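AAR187Cp (Eremothecium gossypii, PDB 3ZIL) probably regulates the establishment of sister-chromatid cohesion by acting on cohesin, and is represented here by the Wap1 domain of the longer Wpl1 protein. Local coordinates at residues E109-I112 with L113-T117; S200-D203 with I204-A208. All coordinates share one frame; numbering follows the deposited sequence.

Contact 1: E109-I112 with L113-T117; sequences ENFI and LPLAT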
# COMPACT_ATOMS: atom_id res chain seq x y z
N GLU A 109 1.02 15.27 -7.50
CA GLU A 109 -0.36 15.60 -7.29
C GLU A 109 -1.17 15.86 -8.59
O GLU A 109 -2.35 15.45 -8.71
CB GLU A 109 -0.43 16.80 -6.30
CG GLU A 109 -1.83 17.28 -6.16
CD GLU A 109 -1.98 18.43 -5.20
OE1 GLU A 109 -1.02 18.79 -4.47
OE2 GLU A 109 -3.09 18.98 -5.20
N ASN A 110 -0.58 16.52 -9.58
CA ASN A 110 -1.43 16.84 -10.80
C ASN A 110 -1.23 15.94 -12.06
O ASN A 110 -1.89 16.17 -13.08
CB ASN A 110 -1.23 18.32 -11.15
CG ASN A 110 -1.42 19.21 -9.92
OD1 ASN A 110 -2.47 19.21 -9.35
ND2 ASN A 110 -0.39 19.85 -9.46
N PHE A 111 -0.29 14.99 -12.04
CA PHE A 111 -0.05 14.20 -13.28
C PHE A 111 -0.02 12.72 -12.87
O PHE A 111 -0.83 11.95 -13.30
CB PHE A 111 1.34 14.59 -13.90
CG PHE A 111 1.76 13.78 -15.11
CD1 PHE A 111 0.93 13.68 -16.23
CD2 PHE A 111 3.03 13.20 -15.16
CE1 PHE A 111 1.32 12.95 -17.33
CE2 PHE A 111 3.45 12.46 -16.27
CZ PHE A 111 2.58 12.34 -17.37
N ILE A 112 0.94 12.38 -12.03
CA ILE A 112 1.17 10.99 -11.69
C ILE A 112 -0.05 10.42 -10.94
O ILE A 112 -0.51 9.35 -11.31
CB ILE A 112 2.45 10.83 -10.84
CG1 ILE A 112 3.71 11.05 -11.70
CG2 ILE A 112 2.52 9.49 -10.12
CD1 ILE A 112 4.01 9.99 -12.78
N LEU A 113 -0.52 11.08 -9.87
CA LEU A 113 -1.65 10.54 -9.06
C LEU A 113 -2.90 10.37 -9.93
O LEU A 113 -3.49 9.31 -9.95
CB LEU A 113 -1.94 11.40 -7.78
CG LEU A 113 -3.29 11.25 -7.04
CD1 LEU A 113 -3.55 9.79 -6.62
CD2 LEU A 113 -3.43 12.19 -5.83
N PRO A 114 -3.25 11.40 -10.73
CA PRO A 114 -4.38 11.18 -11.66
C PRO A 114 -4.21 10.03 -12.58
O PRO A 114 -5.18 9.25 -12.78
CB PRO A 114 -4.41 12.49 -12.49
CG PRO A 114 -4.02 13.50 -11.51
CD PRO A 114 -2.87 12.83 -10.72
N LEU A 115 -3.06 9.93 -13.23
CA LEU A 115 -2.86 8.79 -14.08
C LEU A 115 -2.94 7.48 -13.27
O LEU A 115 -3.57 6.47 -13.72
CB LEU A 115 -1.49 8.84 -14.72
CG LEU A 115 -1.19 9.83 -15.85
CD1 LEU A 115 0.30 9.63 -16.21
CD2 LEU A 115 -2.19 9.51 -16.91
N ALA A 116 -2.30 7.45 -12.12
CA ALA A 116 -2.30 6.17 -11.29
C ALA A 116 -3.67 5.58 -10.93
O ALA A 116 -3.78 4.35 -10.65
CB ALA A 116 -1.51 6.36 -10.01
N THR A 117 -4.67 6.47 -10.86
CA THR A 117 -6.02 6.18 -10.36
C THR A 117 -7.12 6.25 -11.43
O THR A 117 -8.29 6.20 -11.11
CB THR A 117 -6.36 7.10 -9.15
OG1 THR A 117 -6.15 8.45 -9.49
CG2 THR A 117 -5.47 6.77 -7.95

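Contact 2: S200-D203 with I204-A208; sequences SGSD and IEEYA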
# COMPACT_ATOMS: atom_id res chain seq x y z
N SER A 200 -2.36 16.45 9.90
CA SER A 200 -3.26 17.54 10.19
C SER A 200 -4.71 17.04 10.26
O SER A 200 -4.99 15.87 9.94
CB SER A 200 -3.19 18.56 9.07
OG SER A 200 -3.53 17.97 7.81
N GLY A 201 -5.63 17.93 10.64
CA GLY A 201 -7.05 17.59 10.66
C GLY A 201 -7.49 17.22 9.28
O GLY A 201 -8.26 16.31 9.08
N SER A 202 -6.98 17.91 8.28
CA SER A 202 -7.31 17.56 6.94
C SER A 202 -6.79 16.13 6.48
O SER A 202 -7.50 15.31 5.82
CB SER A 202 -6.76 18.64 6.02
OG SER A 202 -6.88 18.19 4.70
N ASP A 203 -5.55 15.85 6.80
CA ASP A 203 -5.05 14.48 6.56
C ASP A 203 -5.91 13.41 7.23
O ASP A 203 -6.12 12.32 6.67
CB ASP A 203 -3.65 14.31 7.11
CG ASP A 203 -2.68 15.28 6.56
OD1 ASP A 203 -2.82 15.74 5.42
OD2 ASP A 203 -1.72 15.54 7.30
N ILE A 204 -6.33 13.71 8.47
CA ILE A 204 -7.15 12.79 9.25
C ILE A 204 -8.50 12.52 8.56
O ILE A 204 -8.97 11.35 8.48
CB ILE A 204 -7.25 13.20 10.75
CG1 ILE A 204 -5.99 12.77 11.48
CG2 ILE A 204 -8.42 12.52 11.48
CD1 ILE A 204 -5.87 13.45 12.83
N GLU A 205 -9.09 13.54 7.97
CA GLU A 205 -10.34 13.29 7.29
C GLU A 205 -10.08 12.41 6.06
O GLU A 205 -10.89 11.55 5.73
CB GLU A 205 -11.11 14.57 6.92
CG GLU A 205 -11.64 15.22 8.19
CD GLU A 205 -12.53 16.38 7.93
OE1 GLU A 205 -12.81 16.66 6.74
OE2 GLU A 205 -12.91 17.03 8.93
N GLU A 206 -8.98 12.64 5.39
CA GLU A 206 -8.60 11.75 4.22
C GLU A 206 -8.38 10.32 4.70
O GLU A 206 -8.87 9.36 4.08
CB GLU A 206 -7.31 12.22 3.57
CG GLU A 206 -7.48 13.43 2.64
CD GLU A 206 -6.17 13.74 1.89
OE1 GLU A 206 -5.54 12.85 1.25
OE2 GLU A 206 -5.72 14.87 1.99
N TYR A 207 -7.68 10.19 5.83
CA TYR A 207 -7.45 8.87 6.43
C TYR A 207 -8.77 8.16 6.82
O TYR A 207 -8.91 6.96 6.55
CB TYR A 207 -6.40 8.81 7.56
CG TYR A 207 -5.06 9.41 7.22
CD1 TYR A 207 -4.71 9.73 5.89
CD2 TYR A 207 -4.13 9.68 8.23
CE1 TYR A 207 -3.46 10.32 5.61
CE2 TYR A 207 -2.90 10.31 7.93
CZ TYR A 207 -2.57 10.62 6.63
OH TYR A 207 -1.32 11.21 6.34
N ALA A 208 -9.70 8.89 7.44
CA ALA A 208 -11.04 8.40 7.69
C ALA A 208 -11.73 7.84 6.45
O ALA A 208 -12.19 6.69 6.48
CB ALA A 208 -11.91 9.42 8.44

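Contact 1: E109-I112 with L113-T117
Ile112 O receives the N-H of Ala116 at 2.7 Å, a short bond that is close to straight (161° at the hydrogen) and comes almost along the line of the carbonyl. One residue earlier, Phe111 O takes Leu115 N at 3.0 Å, and these two bonds hold the last turn of helix 108-116. The helix is irregular just here: Pro114, within both turns, has no N-H to give to the preceding turn, and its ring fills that place: CD lies 3.3 Å from Glu109 O, while CG rests 3.7 Å from Asn110 C. The helix answers with a wider pi-type turn at 109-112 and a kink at the proline, a way of keeping a proline within a helix. A glycine in place of Pro114 would probably leave the carbonyls of Glu109 and Asn110 without the ring packed against them and set the kinked turn free to flex. On another side of the helix, Phe111 and Leu115 form an i to i+4 apolar pair. Phe111 CG stands opposite the backbone N (chi1 175°), which points the ring outward and leans it toward the C-terminal end, where Leu115 CD1 comes over one face, off-centre toward the rim. That methyl is 3.9 Å from the ring centroid, a CH-pi contact, and its nearest ring atom is Phe111 CE1. Where the helix ends, Thr117 turns back, its OG1 donating to Leu113 O at 2.8 Å; a threonine suits this spot because its hydroxyl supplements the weak backbone bonds of the final turn. The segment is hemmed in by three helices: Phe111 and Leu115 pack on helix 81-93, Ile112, Leu115 and Ala116 on helix 147-158, and Leu113 and Thr117 on helix 168-178.

Contact 2: S200-D203 with I204-A208
Tyr207 lays its ring back over the carbonyl of Asp203, one turn earlier in helix 201-215. Its CB sits beside Asp203 O, the same oxygen that takes Tyr207 N at 2.8 Å. With CG turned to the side of the backbone N (chi1 -53°), the ring runs toward the start of the helix. CG then lies 3.1 Å from Asp203 O, and CD1 is equally near, leaving the oxygen over one face and displaced toward the rim. CE1 is still nearest that oxygen; farther out, CE2 and CZ also pass Asp203 CB, CZ at 3.9 Å. The hydroxyl OH at the tip passes that same CB and is hydrogen-bonded to Val196 N, which gives the polar end of this buried side chain a mate. Tyrosine therefore suits the place twice over, with a flat face to pack and an oxygen to reach the preceding loop. Asp203 is itself half of a capping box at the helix start. Ser200, the N-cap, accepts Asp203 N through OG at 3.1 Å with a nearly straight N-H (172°). In return Ser200 N donates its N-H to Asp203 OD2 at 2.8 Å, coming from above the carboxylate plane. Serine suits the N-cap because its OG reaches the N-H of Asp203, and aspartate suits its place because its carboxylate reaches back to that of Ser200. The other carboxylate oxygen, Asp203 OD1, is 4.6 Å from Glu206 OE2; this like-charged pair is likely to be eased by the positive end of the helix dipole. Glu206 also reaches away through OE1, weakly hydrogen-bonded to Gly167 N. Ile204 closes the first turn with its N on Ser200 O at 2.9 Å, and directs its branched side chain onto Thr239 and Leu243 of helix 238-243.

In the fold
The two contacts lie in series along one all-helical chain: contact 1 spans nearly the whole short helix 108-116 to its C-terminal end, contact 2 the beginning of helix 201-215, with four helices between them in sequence. Their centres are 20 Å apart and their nearest atoms about 7 Å apart, so they do not touch directly. Contact 1 is largely buried, contact 2 mostly at the surface. What joins them is helix 168-178 and the residue Tyr166 before it, against which side chains of both contacts pack, so that within the elongated helical array of the Wap1 domain both lean on this one element.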